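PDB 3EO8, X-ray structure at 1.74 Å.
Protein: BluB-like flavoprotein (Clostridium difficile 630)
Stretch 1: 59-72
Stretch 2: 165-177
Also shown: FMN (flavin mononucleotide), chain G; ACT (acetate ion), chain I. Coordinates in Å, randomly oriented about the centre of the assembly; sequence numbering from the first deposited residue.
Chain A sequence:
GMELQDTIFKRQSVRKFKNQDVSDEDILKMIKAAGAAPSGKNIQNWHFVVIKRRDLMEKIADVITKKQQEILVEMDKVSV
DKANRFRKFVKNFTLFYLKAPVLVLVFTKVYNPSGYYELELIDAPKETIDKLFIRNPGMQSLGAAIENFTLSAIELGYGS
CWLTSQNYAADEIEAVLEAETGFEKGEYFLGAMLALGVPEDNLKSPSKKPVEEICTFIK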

# COMPACT_ATOMS: atom_id res chain seq x y z
N LYS A 59 10.28 -19.58 17.06
CA LYS A 59 9.35 -20.54 16.50
C LYS A 59 8.87 -20.14 15.11
O LYS A 59 8.70 -20.98 14.24
CB LYS A 59 8.16 -20.77 17.46
CG LYS A 59 8.54 -21.68 18.63
CD LYS A 59 7.46 -21.76 19.69
CE LYS A 59 7.87 -22.69 20.85
NZ LYS A 59 8.76 -21.99 21.82
N ILE A 60 8.67 -18.85 14.91
CA ILE A 60 8.20 -18.31 13.62
C ILE A 60 9.33 -18.52 12.60
O ILE A 60 9.12 -18.94 11.48
CB ILE A 60 7.76 -16.85 13.79
CG1 ILE A 60 6.42 -16.79 14.56
CG2 ILE A 60 7.60 -16.13 12.44
CD1 ILE A 60 6.08 -15.40 15.08
N ALA A 61 10.55 -18.26 13.03
CA ALA A 61 11.73 -18.43 12.16
C ALA A 61 11.84 -19.87 11.71
O ALA A 61 12.03 -20.16 10.51
CB ALA A 61 12.98 -17.95 12.90
N ASP A 62 11.65 -20.80 12.63
CA ASP A 62 11.76 -22.21 12.30
C ASP A 62 10.73 -22.66 11.26
O ASP A 62 11.06 -23.50 10.43
CB ASP A 62 11.66 -23.07 13.56
CG ASP A 62 12.87 -22.93 14.48
OD1 ASP A 62 13.95 -22.50 14.04
OD2 ASP A 62 12.73 -23.33 15.64
N VAL A 63 9.49 -22.14 11.30
CA VAL A 63 8.51 -22.55 10.27
C VAL A 63 8.81 -21.90 8.91
O VAL A 63 8.55 -22.49 7.86
CB VAL A 63 6.99 -22.31 10.65
CG1 VAL A 63 6.59 -23.14 11.87
CG2 VAL A 63 6.66 -20.83 10.77
N ILE A 64 9.41 -20.71 8.95
CA ILE A 64 9.87 -20.07 7.72
C ILE A 64 10.99 -20.93 7.09
O ILE A 64 10.94 -21.32 5.90
CB ILE A 64 10.36 -18.64 7.97
CG1 ILE A 64 9.19 -17.74 8.39
CG2 ILE A 64 11.10 -18.09 6.70
CD1 ILE A 64 9.61 -16.31 8.99
N THR A 65 11.94 -21.30 7.92
CA THR A 65 13.04 -22.19 7.48
C THR A 65 12.55 -23.54 6.93
O THR A 65 12.97 -24.00 5.84
CB THR A 65 14.02 -22.40 8.63
OG1 THR A 65 14.61 -21.14 8.96
CG2 THR A 65 15.11 -23.42 8.24
N LYS A 66 11.60 -24.16 7.63
CA LYS A 66 11.11 -25.45 7.23
C LYS A 66 10.42 -25.37 5.88
O LYS A 66 10.61 -26.21 5.01
CB LYS A 66 10.16 -25.98 8.29
CG LYS A 66 9.66 -27.37 8.05
CD LYS A 66 8.74 -27.80 9.15
CE LYS A 66 8.24 -29.22 8.93
NZ LYS A 66 7.60 -29.70 10.19
N LYS A 67 9.60 -24.35 5.70
CA LYS A 67 8.92 -24.14 4.42
C LYS A 67 9.95 -23.83 3.33
O LYS A 67 9.86 -24.34 2.24
CB LYS A 67 7.91 -22.99 4.53
CG LYS A 67 6.87 -22.97 3.40
CD LYS A 67 5.75 -23.99 3.62
CE LYS A 67 4.74 -23.90 2.48
NZ LYS A 67 3.47 -24.65 2.75
N GLN A 68 10.90 -22.95 3.65
CA GLN A 68 12.04 -22.67 2.74
C GLN A 68 12.75 -23.94 2.29
O GLN A 68 13.07 -24.09 1.12
CB GLN A 68 13.08 -21.78 3.42
CG GLN A 68 14.27 -21.44 2.54
CD GLN A 68 15.48 -21.09 3.38
OE1 GLN A 68 15.57 -21.50 4.54
NE2 GLN A 68 16.42 -20.35 2.79
N GLN A 69 13.01 -24.84 3.22
CA GLN A 69 13.74 -26.04 2.87
C GLN A 69 12.97 -26.94 1.89
O GLN A 69 13.57 -27.57 1.03
CB GLN A 69 14.15 -26.79 4.11
CG GLN A 69 15.18 -26.06 4.95
CD GLN A 69 16.54 -25.89 4.28
OE1 GLN A 69 17.00 -26.74 3.53
NE2 GLN A 69 17.19 -24.77 4.57
N GLU A 70 11.64 -27.00 2.03
CA GLU A 70 10.82 -27.77 1.10
C GLU A 70 10.98 -27.24 -0.31
O GLU A 70 11.04 -28.03 -1.27
CB GLU A 70 9.34 -27.71 1.50
CG GLU A 70 9.04 -28.26 2.88
CD GLU A 70 7.59 -28.00 3.29
OE1 GLU A 70 6.81 -27.47 2.45
OE2 GLU A 70 7.25 -28.35 4.45
N ILE A 71 11.06 -25.91 -0.44
CA ILE A 71 11.30 -25.27 -1.74
C ILE A 71 12.74 -25.56 -2.24
O ILE A 71 12.92 -25.98 -3.37
CB ILE A 71 11.04 -23.76 -1.72
CG1 ILE A 71 9.56 -23.47 -1.36
CG2 ILE A 71 11.39 -23.19 -3.04
CD1 ILE A 71 9.26 -22.01 -0.92
N LEU A 72 13.74 -25.39 -1.37
CA LEU A 72 15.14 -25.59 -1.73
C LEU A 72 15.47 -27.00 -2.26
O LEU A 72 16.24 -27.14 -3.22
CB LEU A 72 16.06 -25.26 -0.53
CG LEU A 72 16.25 -23.77 -0.25
CD1 LEU A 72 16.97 -23.54 1.07
CD2 LEU A 72 16.99 -23.06 -1.40
N SER A 165 8.72 -11.03 2.54
CA SER A 165 9.42 -12.17 1.92
C SER A 165 9.12 -13.49 2.63
O SER A 165 9.37 -14.54 2.09
CB SER A 165 10.93 -11.95 1.85
OG SER A 165 11.49 -11.77 3.13
N GLN A 166 8.59 -13.43 3.84
CA GLN A 166 8.21 -14.65 4.55
C GLN A 166 6.92 -15.30 4.05
O GLN A 166 6.57 -16.39 4.52
CB GLN A 166 8.04 -14.34 6.05
CG GLN A 166 6.80 -13.54 6.41
CD GLN A 166 6.86 -12.07 6.02
OE1 GLN A 166 7.95 -11.51 5.85
NE2 GLN A 166 5.68 -11.42 5.91
N ASN A 167 6.18 -14.65 3.17
CA ASN A 167 4.76 -14.98 3.00
C ASN A 167 4.47 -16.28 2.26
O ASN A 167 3.35 -16.76 2.33
CB ASN A 167 3.95 -13.82 2.37
CG ASN A 167 3.70 -12.67 3.36
OD1 ASN A 167 3.76 -12.82 4.57
ND2 ASN A 167 3.43 -11.50 2.81
N TYR A 168 5.47 -16.90 1.63
CA TYR A 168 5.31 -18.29 1.17
C TYR A 168 5.05 -19.23 2.37
O TYR A 168 4.57 -20.36 2.17
CB TYR A 168 6.49 -18.81 0.31
CG TYR A 168 7.85 -18.70 0.96
CD1 TYR A 168 8.24 -19.57 1.97
CD2 TYR A 168 8.75 -17.71 0.58
CE1 TYR A 168 9.46 -19.46 2.58
CE2 TYR A 168 9.98 -17.60 1.18
CZ TYR A 168 10.33 -18.46 2.20
OH TYR A 168 11.57 -18.35 2.81
N ALA A 169 5.34 -18.76 3.59
CA ALA A 169 5.07 -19.51 4.83
C ALA A 169 4.03 -18.84 5.75
O ALA A 169 3.94 -19.16 6.93
CB ALA A 169 6.37 -19.69 5.62
N ALA A 170 3.24 -17.95 5.20
CA ALA A 170 2.26 -17.19 5.99
C ALA A 170 1.30 -18.10 6.76
O ALA A 170 1.02 -17.85 7.95
CB ALA A 170 1.49 -16.21 5.10
N ASP A 171 0.77 -19.12 6.10
CA ASP A 171 -0.15 -20.01 6.77
C ASP A 171 0.47 -20.67 7.98
O ASP A 171 -0.17 -20.85 9.02
CB ASP A 171 -0.62 -21.12 5.84
CG ASP A 171 -1.47 -20.64 4.68
OD1 ASP A 171 -1.68 -19.42 4.50
OD2 ASP A 171 -1.95 -21.52 3.90
N GLU A 172 1.74 -21.06 7.85
CA GLU A 172 2.45 -21.76 8.90
C GLU A 172 2.79 -20.84 10.05
O GLU A 172 2.77 -21.27 11.19
CB GLU A 172 3.73 -22.38 8.35
CG GLU A 172 3.45 -23.57 7.43
CD GLU A 172 3.01 -23.23 6.04
OE1 GLU A 172 3.07 -22.06 5.62
OE2 GLU A 172 2.59 -24.17 5.31
N ILE A 173 3.12 -19.60 9.74
CA ILE A 173 3.36 -18.55 10.75
C ILE A 173 2.09 -18.30 11.58
O ILE A 173 2.14 -18.20 12.81
CB ILE A 173 3.82 -17.22 10.10
CG1 ILE A 173 5.22 -17.37 9.42
CG2 ILE A 173 3.89 -16.09 11.15
CD1 ILE A 173 5.65 -16.11 8.65
N GLU A 174 0.96 -18.18 10.89
CA GLU A 174 -0.33 -17.99 11.53
C GLU A 174 -0.66 -19.16 12.50
O GLU A 174 -1.13 -18.93 13.62
CB GLU A 174 -1.41 -17.90 10.47
CG GLU A 174 -1.36 -16.60 9.63
CD GLU A 174 -2.21 -16.65 8.37
OE1 GLU A 174 -3.07 -17.57 8.26
OE2 GLU A 174 -1.98 -15.79 7.48
N ALA A 175 -0.39 -20.39 12.07
CA ALA A 175 -0.61 -21.58 12.90
C ALA A 175 0.23 -21.57 14.17
O ALA A 175 -0.25 -21.92 15.24
CB ALA A 175 -0.32 -22.82 12.08
N VAL A 176 1.51 -21.21 14.05
CA VAL A 176 2.37 -21.06 15.23
C VAL A 176 1.83 -20.01 16.18
O VAL A 176 1.75 -20.24 17.39
CB VAL A 176 3.82 -20.67 14.85
CG1 VAL A 176 4.64 -20.30 16.10
CG2 VAL A 176 4.45 -21.81 14.05
N LEU A 177 1.49 -18.84 15.66
CA LEU A 177 0.99 -17.76 16.51
C LEU A 177 -0.23 -18.22 17.28
O LEU A 177 -0.35 -17.98 18.48
CB LEU A 177 0.61 -16.55 15.65
CG LEU A 177 0.06 -15.35 16.40
CD1 LEU A 177 1.13 -14.78 17.37
CD2 LEU A 177 -0.40 -14.29 15.40
N1 FMN G . 13.25 -5.80 2.95
C2 FMN G . 13.75 -7.01 3.38
O2 FMN G . 14.92 -7.14 3.77
N3 FMN G . 12.93 -8.10 3.41
C4 FMN G . 11.64 -8.07 2.97
O4 FMN G . 10.93 -9.10 3.03
C4A FMN G . 11.13 -6.85 2.53
N5 FMN G . 9.82 -6.76 2.11
C5A FMN G . 9.29 -5.55 1.72
C6 FMN G . 7.96 -5.51 1.34
C7 FMN G . 7.41 -4.30 0.95
C7M FMN G . 5.92 -4.21 0.94
C8 FMN G . 8.19 -3.14 0.97
C8M FMN G . 7.52 -1.79 0.93
C9 FMN G . 9.52 -3.20 1.35
C9A FMN G . 10.09 -4.41 1.74
N10 FMN G . 11.43 -4.51 2.11
C10 FMN G . 11.93 -5.72 2.55
C1' FMN G . 12.36 -3.33 2.06
C2' FMN G . 12.87 -3.03 0.65
O2' FMN G . 13.87 -3.97 0.27
C3' FMN G . 13.47 -1.62 0.65
O3' FMN G . 12.43 -0.69 0.95
C4' FMN G . 14.17 -1.21 -0.64
O4' FMN G . 15.28 -2.05 -0.92
C5' FMN G . 14.65 0.24 -0.50
O5' FMN G . 15.58 0.32 0.55
P FMN G . 15.37 1.43 1.71
O1P FMN G . 16.49 1.33 2.70
O2P FMN G . 14.04 1.08 2.36
O3P FMN G . 15.26 2.84 1.13
C ACT I . 1.27 -20.94 2.74
O ACT I . 1.22 -19.88 3.40
OXT ACT I . 1.89 -21.90 3.28
CH3 ACT I . 0.62 -21.05 1.38

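Apolar side chains fill the centre of this contact between helix 59-72 and the segment 165-177, whose helix begins at Ala170. Val63 points toward the second helix and sits against Glu172, Ile173 and Val176; its CG1 lies 3.3 Å from Val176 CG2, a tight van der Waals contact, and its CG2 lies 4.0 Å from Ile173 CG1. Ile60 and Ile64, one helical turn apart, both meet Ile173: Ile60 CG2 is 3.9 Å from Ile173 CG2, and Ile64 CG1 is 3.9 Å from Ile173 CD1. These branched side chains carry no polar groups, so they meet through van der Waals packing, and burying them away from water favours the contact.

The two helices run nearly antiparallel, at 150°, with their axes 9.0 Å apart at closest approach. Residue numbers therefore rise on one side as they fall on the other: Ile60 lies nearest Ile173, with CA to CA 5.6 Å, and Ile64 nearest Ala169, also with CA to CA 5.6 Å. The small side chain at Ala169, the N-cap position, accompanies this close approach; its CB lies 3.8 Å from Lys67 CB.

Farther along the first helix, its side chains meet Tyr168, which comes from the 3-10 segment of the second stretch and whose CA-to-CB bond points toward that helix. Ile71 CD1 lies over one face, 4.2 Å from the Tyr168 ring centroid, in a CH-pi contact, while Lys67 CG approaches the ring edge, 3.9 Å from Tyr168 CD1.

At the polar edge, Lys67 carries its aliphatic chain past Tyr168 and ends in a salt bridge, its NZ donating to Glu172 OE2 at 2.7 Å. Opposite charges thus join the helices beside the apolar centre. An acetate ion extends this cluster: Lys67 NZ donates to ACT OXT at 3.2 Å, and the backbone Asp171 N, near the start of its helix, donates to ACT O at 2.8 Å.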